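PDB 5HQJ: periplasmic binding protein/LacI transcriptional regulator from Burkholderia graminis C4D1M, which binds alpha-D-arabinopyranose in this structure and probably serves as the periplasmic sugar-binding component of an ABC transporter. Local coordinates for residues 190-195 with 217-222; 221-226 with 247-252. One frame throughout, in Å; residues are numbered along the deposited sequence. Where two conformers were deposited one is given.

Contact 1 (190-195 with 217-222). With 64K (alpha-D-arabinopyranose), chain B.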
loop_
_atom_site.group_PDB
_atom_site.type_symbol
_atom_site.label_atom_id
_atom_site.label_comp_id
_atom_site.label_asym_id
_atom_site.label_seq_id
_atom_site.Cartn_x
_atom_site.Cartn_y
_atom_site.Cartn_z
ATOM N N THR A 190 12.209 -3.093 -5.705
ATOM C CA THR A 190 12.849 -3.773 -4.586
ATOM C C THR A 190 12.137 -5.038 -4.153
ATOM O O THR A 190 12.633 -5.745 -3.275
ATOM C CB THR A 190 12.902 -2.873 -3.357
ATOM O OG1 THR A 190 11.564 -2.588 -2.935
ATOM C CG2 THR A 190 13.640 -1.580 -3.682
ATOM N N ASP A 191 10.974 -5.281 -4.741
ATOM C CA ASP A 191 10.096 -6.328 -4.277
ATOM C C ASP A 191 9.896 -6.198 -2.767
ATOM O O ASP A 191 9.572 -7.181 -2.107
ATOM C CB ASP A 191 10.660 -7.710 -4.643
ATOM C CG ASP A 191 10.884 -7.883 -6.149
ATOM O OD1 ASP A 191 10.089 -7.330 -6.940
ATOM O OD2 ASP A 191 11.850 -8.578 -6.542
ATOM N N ASP A 192 10.081 -4.984 -2.231
ATOM C CA ASP A 192 9.967 -4.724 -0.796
ATOM C C ASP A 192 10.795 -5.708 0.012
ATOM O O ASP A 192 10.427 -6.069 1.121
ATOM C CB ASP A 192 8.501 -4.764 -0.339
ATOM C CG ASP A 192 7.740 -3.501 -0.690
ATOM O OD1 ASP A 192 8.370 -2.528 -1.145
ATOM O OD2 ASP A 192 6.509 -3.470 -0.475
ATOM N N ASP A 193 11.921 -6.149 -0.529
ATOM C CA ASP A 193 12.926 -6.785 0.294
ATOM C C ASP A 193 13.823 -5.669 0.845
ATOM O O ASP A 193 14.353 -4.891 0.070
ATOM C CB ASP A 193 13.731 -7.803 -0.502
ATOM C CG ASP A 193 14.819 -8.457 0.320
ATOM O OD1 ASP A 193 15.960 -7.972 0.272
ATOM O OD2 ASP A 193 14.538 -9.455 1.014
ATOM N N LEU A 194 13.971 -5.589 2.168
ATOM C CA LEU A 194 14.733 -4.505 2.812
ATOM C C LEU A 194 16.179 -4.540 2.368
ATOM O O LEU A 194 16.739 -3.507 1.995
ATOM C CB LEU A 194 14.608 -4.592 4.329
ATOM C CG LEU A 194 15.352 -3.548 5.185
ATOM C CD1 LEU A 194 15.023 -2.103 4.764
ATOM C CD2 LEU A 194 15.055 -3.745 6.678
ATOM N N ALA A 195 16.779 -5.722 2.370
ATOM C CA ALA A 195 18.152 -5.857 1.927
ATOM C C ALA A 195 18.288 -5.392 0.481
ATOM O O ALA A 195 19.240 -4.675 0.100
ATOM C CB ALA A 195 18.614 -7.293 2.089
ATOM N N VAL A 217 7.767 4.888 -2.499
ATOM C CA VAL A 217 6.339 4.750 -2.709
ATOM C C VAL A 217 5.775 3.437 -2.124
ATOM O O VAL A 217 4.562 3.182 -2.226
ATOM C CB VAL A 217 5.950 4.838 -4.207
ATOM C CG1 VAL A 217 6.251 6.255 -4.726
ATOM C CG2 VAL A 217 6.576 3.688 -5.078
ATOM N N SER A 218 6.644 2.596 -1.555
ATOM C CA SER A 218 6.231 1.369 -0.872
ATOM C C SER A 218 6.802 1.352 0.560
ATOM O O SER A 218 7.618 2.177 0.907
ATOM C CB SER A 218 6.673 0.141 -1.655
ATOM O OG SER A 218 8.062 -0.015 -1.564
ATOM N N GLN A 219 6.341 0.440 1.406
ATOM C CA GLN A 219 6.638 0.606 2.828
ATOM C C GLN A 219 8.132 0.450 3.136
ATOM O O GLN A 219 8.577 1.014 4.115
ATOM C CB GLN A 219 5.804 -0.350 3.714
ATOM C CG GLN A 219 5.682 -1.781 3.252
ATOM C CD GLN A 219 7.016 -2.450 3.109
ATOM O OE1 GLN A 219 7.532 -2.603 2.007
ATOM N NE2 GLN A 219 7.591 -2.853 4.227
ATOM N N VAL A 220 8.897 -0.241 2.288
ATOM C CA VAL A 220 10.361 -0.414 2.487
ATOM C C VAL A 220 11.261 0.811 2.159
ATOM O O VAL A 220 12.447 0.880 2.570
ATOM C CB VAL A 220 10.868 -1.589 1.639
ATOM C CG1 VAL A 220 11.112 -1.162 0.188
ATOM C CG2 VAL A 220 12.124 -2.185 2.244
ATOM N N GLY A 221 10.724 1.772 1.436
ATOM C CA GLY A 221 11.577 2.840 0.954
ATOM C C GLY A 221 12.103 3.695 2.084
ATOM O O GLY A 221 13.311 4.013 2.150
ATOM N N GLY A 222 11.215 4.061 3.010
ATOM C CA GLY A 222 11.636 4.816 4.177
ATOM C C GLY A 222 12.699 4.098 4.992
ATOM O O GLY A 222 13.735 4.666 5.307
HETATM O O2 64K B . -0.334 0.170 0.030
HETATM C C2 64K B . 0.915 -0.599 -0.029
HETATM C C3 64K B . 1.763 -0.163 1.122
HETATM O O3 64K B . 2.307 1.105 0.829
HETATM C C4 64K B . 2.951 -1.092 1.345
HETATM O O4 64K B . 3.911 -1.004 0.276
HETATM C C5 64K B . 2.491 -2.477 1.411
HETATM O O5 64K B . 1.887 -2.831 0.142
HETATM C C1 64K B . 0.611 -2.068 0.069
HETATM O O1 64K B . -0.060 -2.454 -1.067
#
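D192 and S218 are joined by a hydrogen bond across 190-195 and 217-222. The hydroxyl of S218 donates to OD1 of D192, OG to OD1 2.6 Å, and enters at the syn lone pair, on the side of the other carboxylate oxygen. With chi1 at 72°, OG lies between the backbone N and the carbonyl carbon of S218, where a short serine can reach the aspartate. Beside this bond the chain reads the sugar: the backbone N of Q219 donates to O4 of the arabinopyranose at 3.0 Å and 146°, while CG of Q219 packs 3.4 Å from sugar C4. D192 OD2 is more distant, 3.7 Å from O4.

V220 sends its two methyls to different neighbours. CG1 lies against two oxygens, D192 OD1 (3.3 Å) and T190 OG1, a hydroxyl hydrogen-bonded to T157 O; CG2 lies 3.5 Å from L194 CA and also touches L194 CD1. A beta-branched residue suits this divided task.

D193 caps helix 194-207 through R196 N. This helix follows edge strand 181-188, and L194 packs on P223 and A224 of helix 221-229, which follows strand 211-216.

Contact 2 (221-226 with 247-252). With 64K (alpha-D-arabinopyranose), chain B.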
loop_
_atom_site.group_PDB
_atom_site.type_symbol
_atom_site.label_atom_id
_atom_site.label_comp_id
_atom_site.label_asym_id
_atom_site.label_seq_id
_atom_site.Cartn_x
_atom_site.Cartn_y
_atom_site.Cartn_z
ATOM N N GLY A 221 10.724 1.772 1.436
ATOM C CA GLY A 221 11.577 2.840 0.954
ATOM C C GLY A 221 12.103 3.695 2.084
ATOM O O GLY A 221 13.311 4.013 2.150
ATOM N N GLY A 222 11.215 4.061 3.010
ATOM C CA GLY A 222 11.636 4.816 4.177
ATOM C C GLY A 222 12.699 4.098 4.992
ATOM O O GLY A 222 13.735 4.666 5.307
ATOM N N PRO A 223 12.407 2.868 5.437
ATOM C CA PRO A 223 13.361 2.117 6.250
ATOM C C PRO A 223 14.692 1.939 5.527
ATOM O O PRO A 223 15.741 2.068 6.181
ATOM C CB PRO A 223 12.624 0.794 6.513
ATOM C CG PRO A 223 11.157 1.207 6.421
ATOM C CD PRO A 223 11.092 2.214 5.362
ATOM N N ALA A 224 14.673 1.708 4.214
ATOM C CA ALA A 224 15.935 1.493 3.511
ATOM C C ALA A 224 16.764 2.790 3.453
ATOM O O ALA A 224 17.952 2.784 3.705
ATOM C CB ALA A 224 15.690 0.978 2.128
ATOM N N VAL A 225 16.127 3.896 3.119
ATOM C CA VAL A 225 16.840 5.151 3.056
ATOM C C VAL A 225 17.408 5.542 4.422
ATOM O O VAL A 225 18.577 5.934 4.555
ATOM C CB VAL A 225 15.946 6.265 2.534
ATOM C CG1 VAL A 225 16.660 7.602 2.606
ATOM C CG2 VAL A 225 15.634 6.016 1.091
ATOM N N ALA A 226 16.620 5.349 5.478
ATOM C CA ALA A 226 17.105 5.697 6.793
ATOM C C ALA A 226 18.253 4.775 7.164
ATOM O O ALA A 226 19.219 5.251 7.770
ATOM C CB ALA A 226 15.976 5.638 7.808
ATOM N N ASP A 247 3.806 5.089 4.322
ATOM C CA ASP A 247 3.347 4.272 5.454
ATOM C C ASP A 247 4.066 4.678 6.731
ATOM O O ASP A 247 4.903 5.587 6.725
ATOM C CB ASP A 247 3.500 2.796 5.137
ATOM C CG ASP A 247 2.739 2.389 3.872
ATOM O OD1 ASP A 247 1.609 2.912 3.620
ATOM O OD2 ASP A 247 3.254 1.563 3.087
ATOM N N ASP A 248 3.655 4.093 7.850
ATOM C CA ASP A 248 4.124 4.555 9.165
ATOM C C ASP A 248 4.695 3.407 9.987
ATOM O O ASP A 248 4.549 3.388 11.207
ATOM C CB ASP A 248 2.996 5.253 9.963
ATOM C CG ASP A 248 2.012 4.267 10.584
ATOM O OD1 ASP A 248 1.795 3.222 9.942
ATOM O OD2 ASP A 248 1.463 4.545 11.680
ATOM N N LEU A 249 5.353 2.469 9.310
ATOM C CA LEU A 249 6.170 1.441 9.975
ATOM C C LEU A 249 7.093 2.047 11.014
ATOM O O LEU A 249 7.612 3.132 10.792
ATOM C CB LEU A 249 7.046 0.716 8.968
ATOM C CG LEU A 249 6.552 -0.502 8.221
ATOM C CD1 LEU A 249 5.311 -0.170 7.417
ATOM C CD2 LEU A 249 7.715 -0.963 7.344
ATOM N N PRO A 250 7.327 1.349 12.153
ATOM C CA PRO A 250 8.125 1.981 13.215
ATOM C C PRO A 250 9.482 2.546 12.755
ATOM O O PRO A 250 9.902 3.604 13.168
ATOM C CB PRO A 250 8.314 0.837 14.213
ATOM C CG PRO A 250 7.069 0.012 14.046
ATOM C CD PRO A 250 6.768 0.052 12.575
ATOM N N ASP A 251 10.146 1.836 11.848
ATOM C CA ASP A 251 11.423 2.297 11.286
ATOM C C ASP A 251 11.297 3.615 10.516
ATOM O O ASP A 251 12.199 4.473 10.529
ATOM C CB ASP A 251 12.027 1.232 10.358
ATOM C CG ASP A 251 12.634 0.068 11.120
ATOM O OD1 ASP A 251 13.175 0.287 12.220
ATOM O OD2 ASP A 251 12.572 -1.068 10.610
ATOM N N THR A 252 10.175 3.763 9.832
ATOM C CA THR A 252 9.876 4.972 9.080
ATOM C C THR A 252 9.629 6.155 10.032
ATOM O O THR A 252 10.152 7.274 9.847
ATOM C CB THR A 252 8.638 4.730 8.173
ATOM O OG1 THR A 252 8.876 3.628 7.297
ATOM C CG2 THR A 252 8.348 5.934 7.348
HETATM O O2 64K B . -0.334 0.170 0.030
HETATM C C2 64K B . 0.915 -0.599 -0.029
HETATM C C3 64K B . 1.763 -0.163 1.122
HETATM O O3 64K B . 2.307 1.105 0.829
HETATM C C4 64K B . 2.951 -1.092 1.345
HETATM O O4 64K B . 3.911 -1.004 0.276
HETATM C C5 64K B . 2.491 -2.477 1.411
HETATM O O5 64K B . 1.887 -2.831 0.142
HETATM C C1 64K B . 0.611 -2.068 0.069
HETATM O O1 64K B . -0.060 -2.454 -1.067
#
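P223 packs against L249, D251 and T252 where two successive strand-helix units of the alpha/beta lobe lie side by side: helix 221-229 follows strand 211-216, and helix 250-258 follows the adjacent parallel strand 242-246. No hydrogen bond joins 221-226 to 247-252, and the proline ring does most of the touching. Its CB meets CB of D251 at 3.9 Å; the two side chains cross at about a right angle, and it is the methylene of the aspartate, not its carboxylate, that touches. The next atom, CG, still touches that methylene and also meets CD2 of L249 at 4.2 Å and OG1 of T252 at 3.4 Å. Finally CD, where the ring closes back on the backbone N, approaches T252 OG1 to 3.3 Å. The threonine hydroxyl stands there because OG1 is anti to its carbonyl carbon, chi1 -58°.

Proline suits the first turn of a helix, where its missing N-H costs no helical bond. G222, having no side chain, lets the backbones close in, its CA 5.2 Å from that of T252. L249 holds the N-cap position of helix 250-258.

At the start of 247-252, D247 turns to the sugar: Q267 NE2 holds its OD1, while its OD2 accepts a very short hydrogen bond, 2.5 Å, from O3 of the arabinopyranose.

Contacts 1 and 2 follow one another along the chain, in the order 190-195, 217-222, 221-226 and 247-252, and share G221 and G222. Their centres are 8 Å apart. Helix 221-229 belongs to both, meeting the beginning of helix 194-207 in contact 1 and that of helix 250-258 in contact 2. All three helices follow parallel strands of the same mixed sheet. The contacts also touch directly, with Q219 CB 3.2 Å from D247 OD2. Consecutive strand-to-helix turns thus place Q219 and D247 side by side on the sugar, whose remaining partners include D116, N164, R168 and Q267.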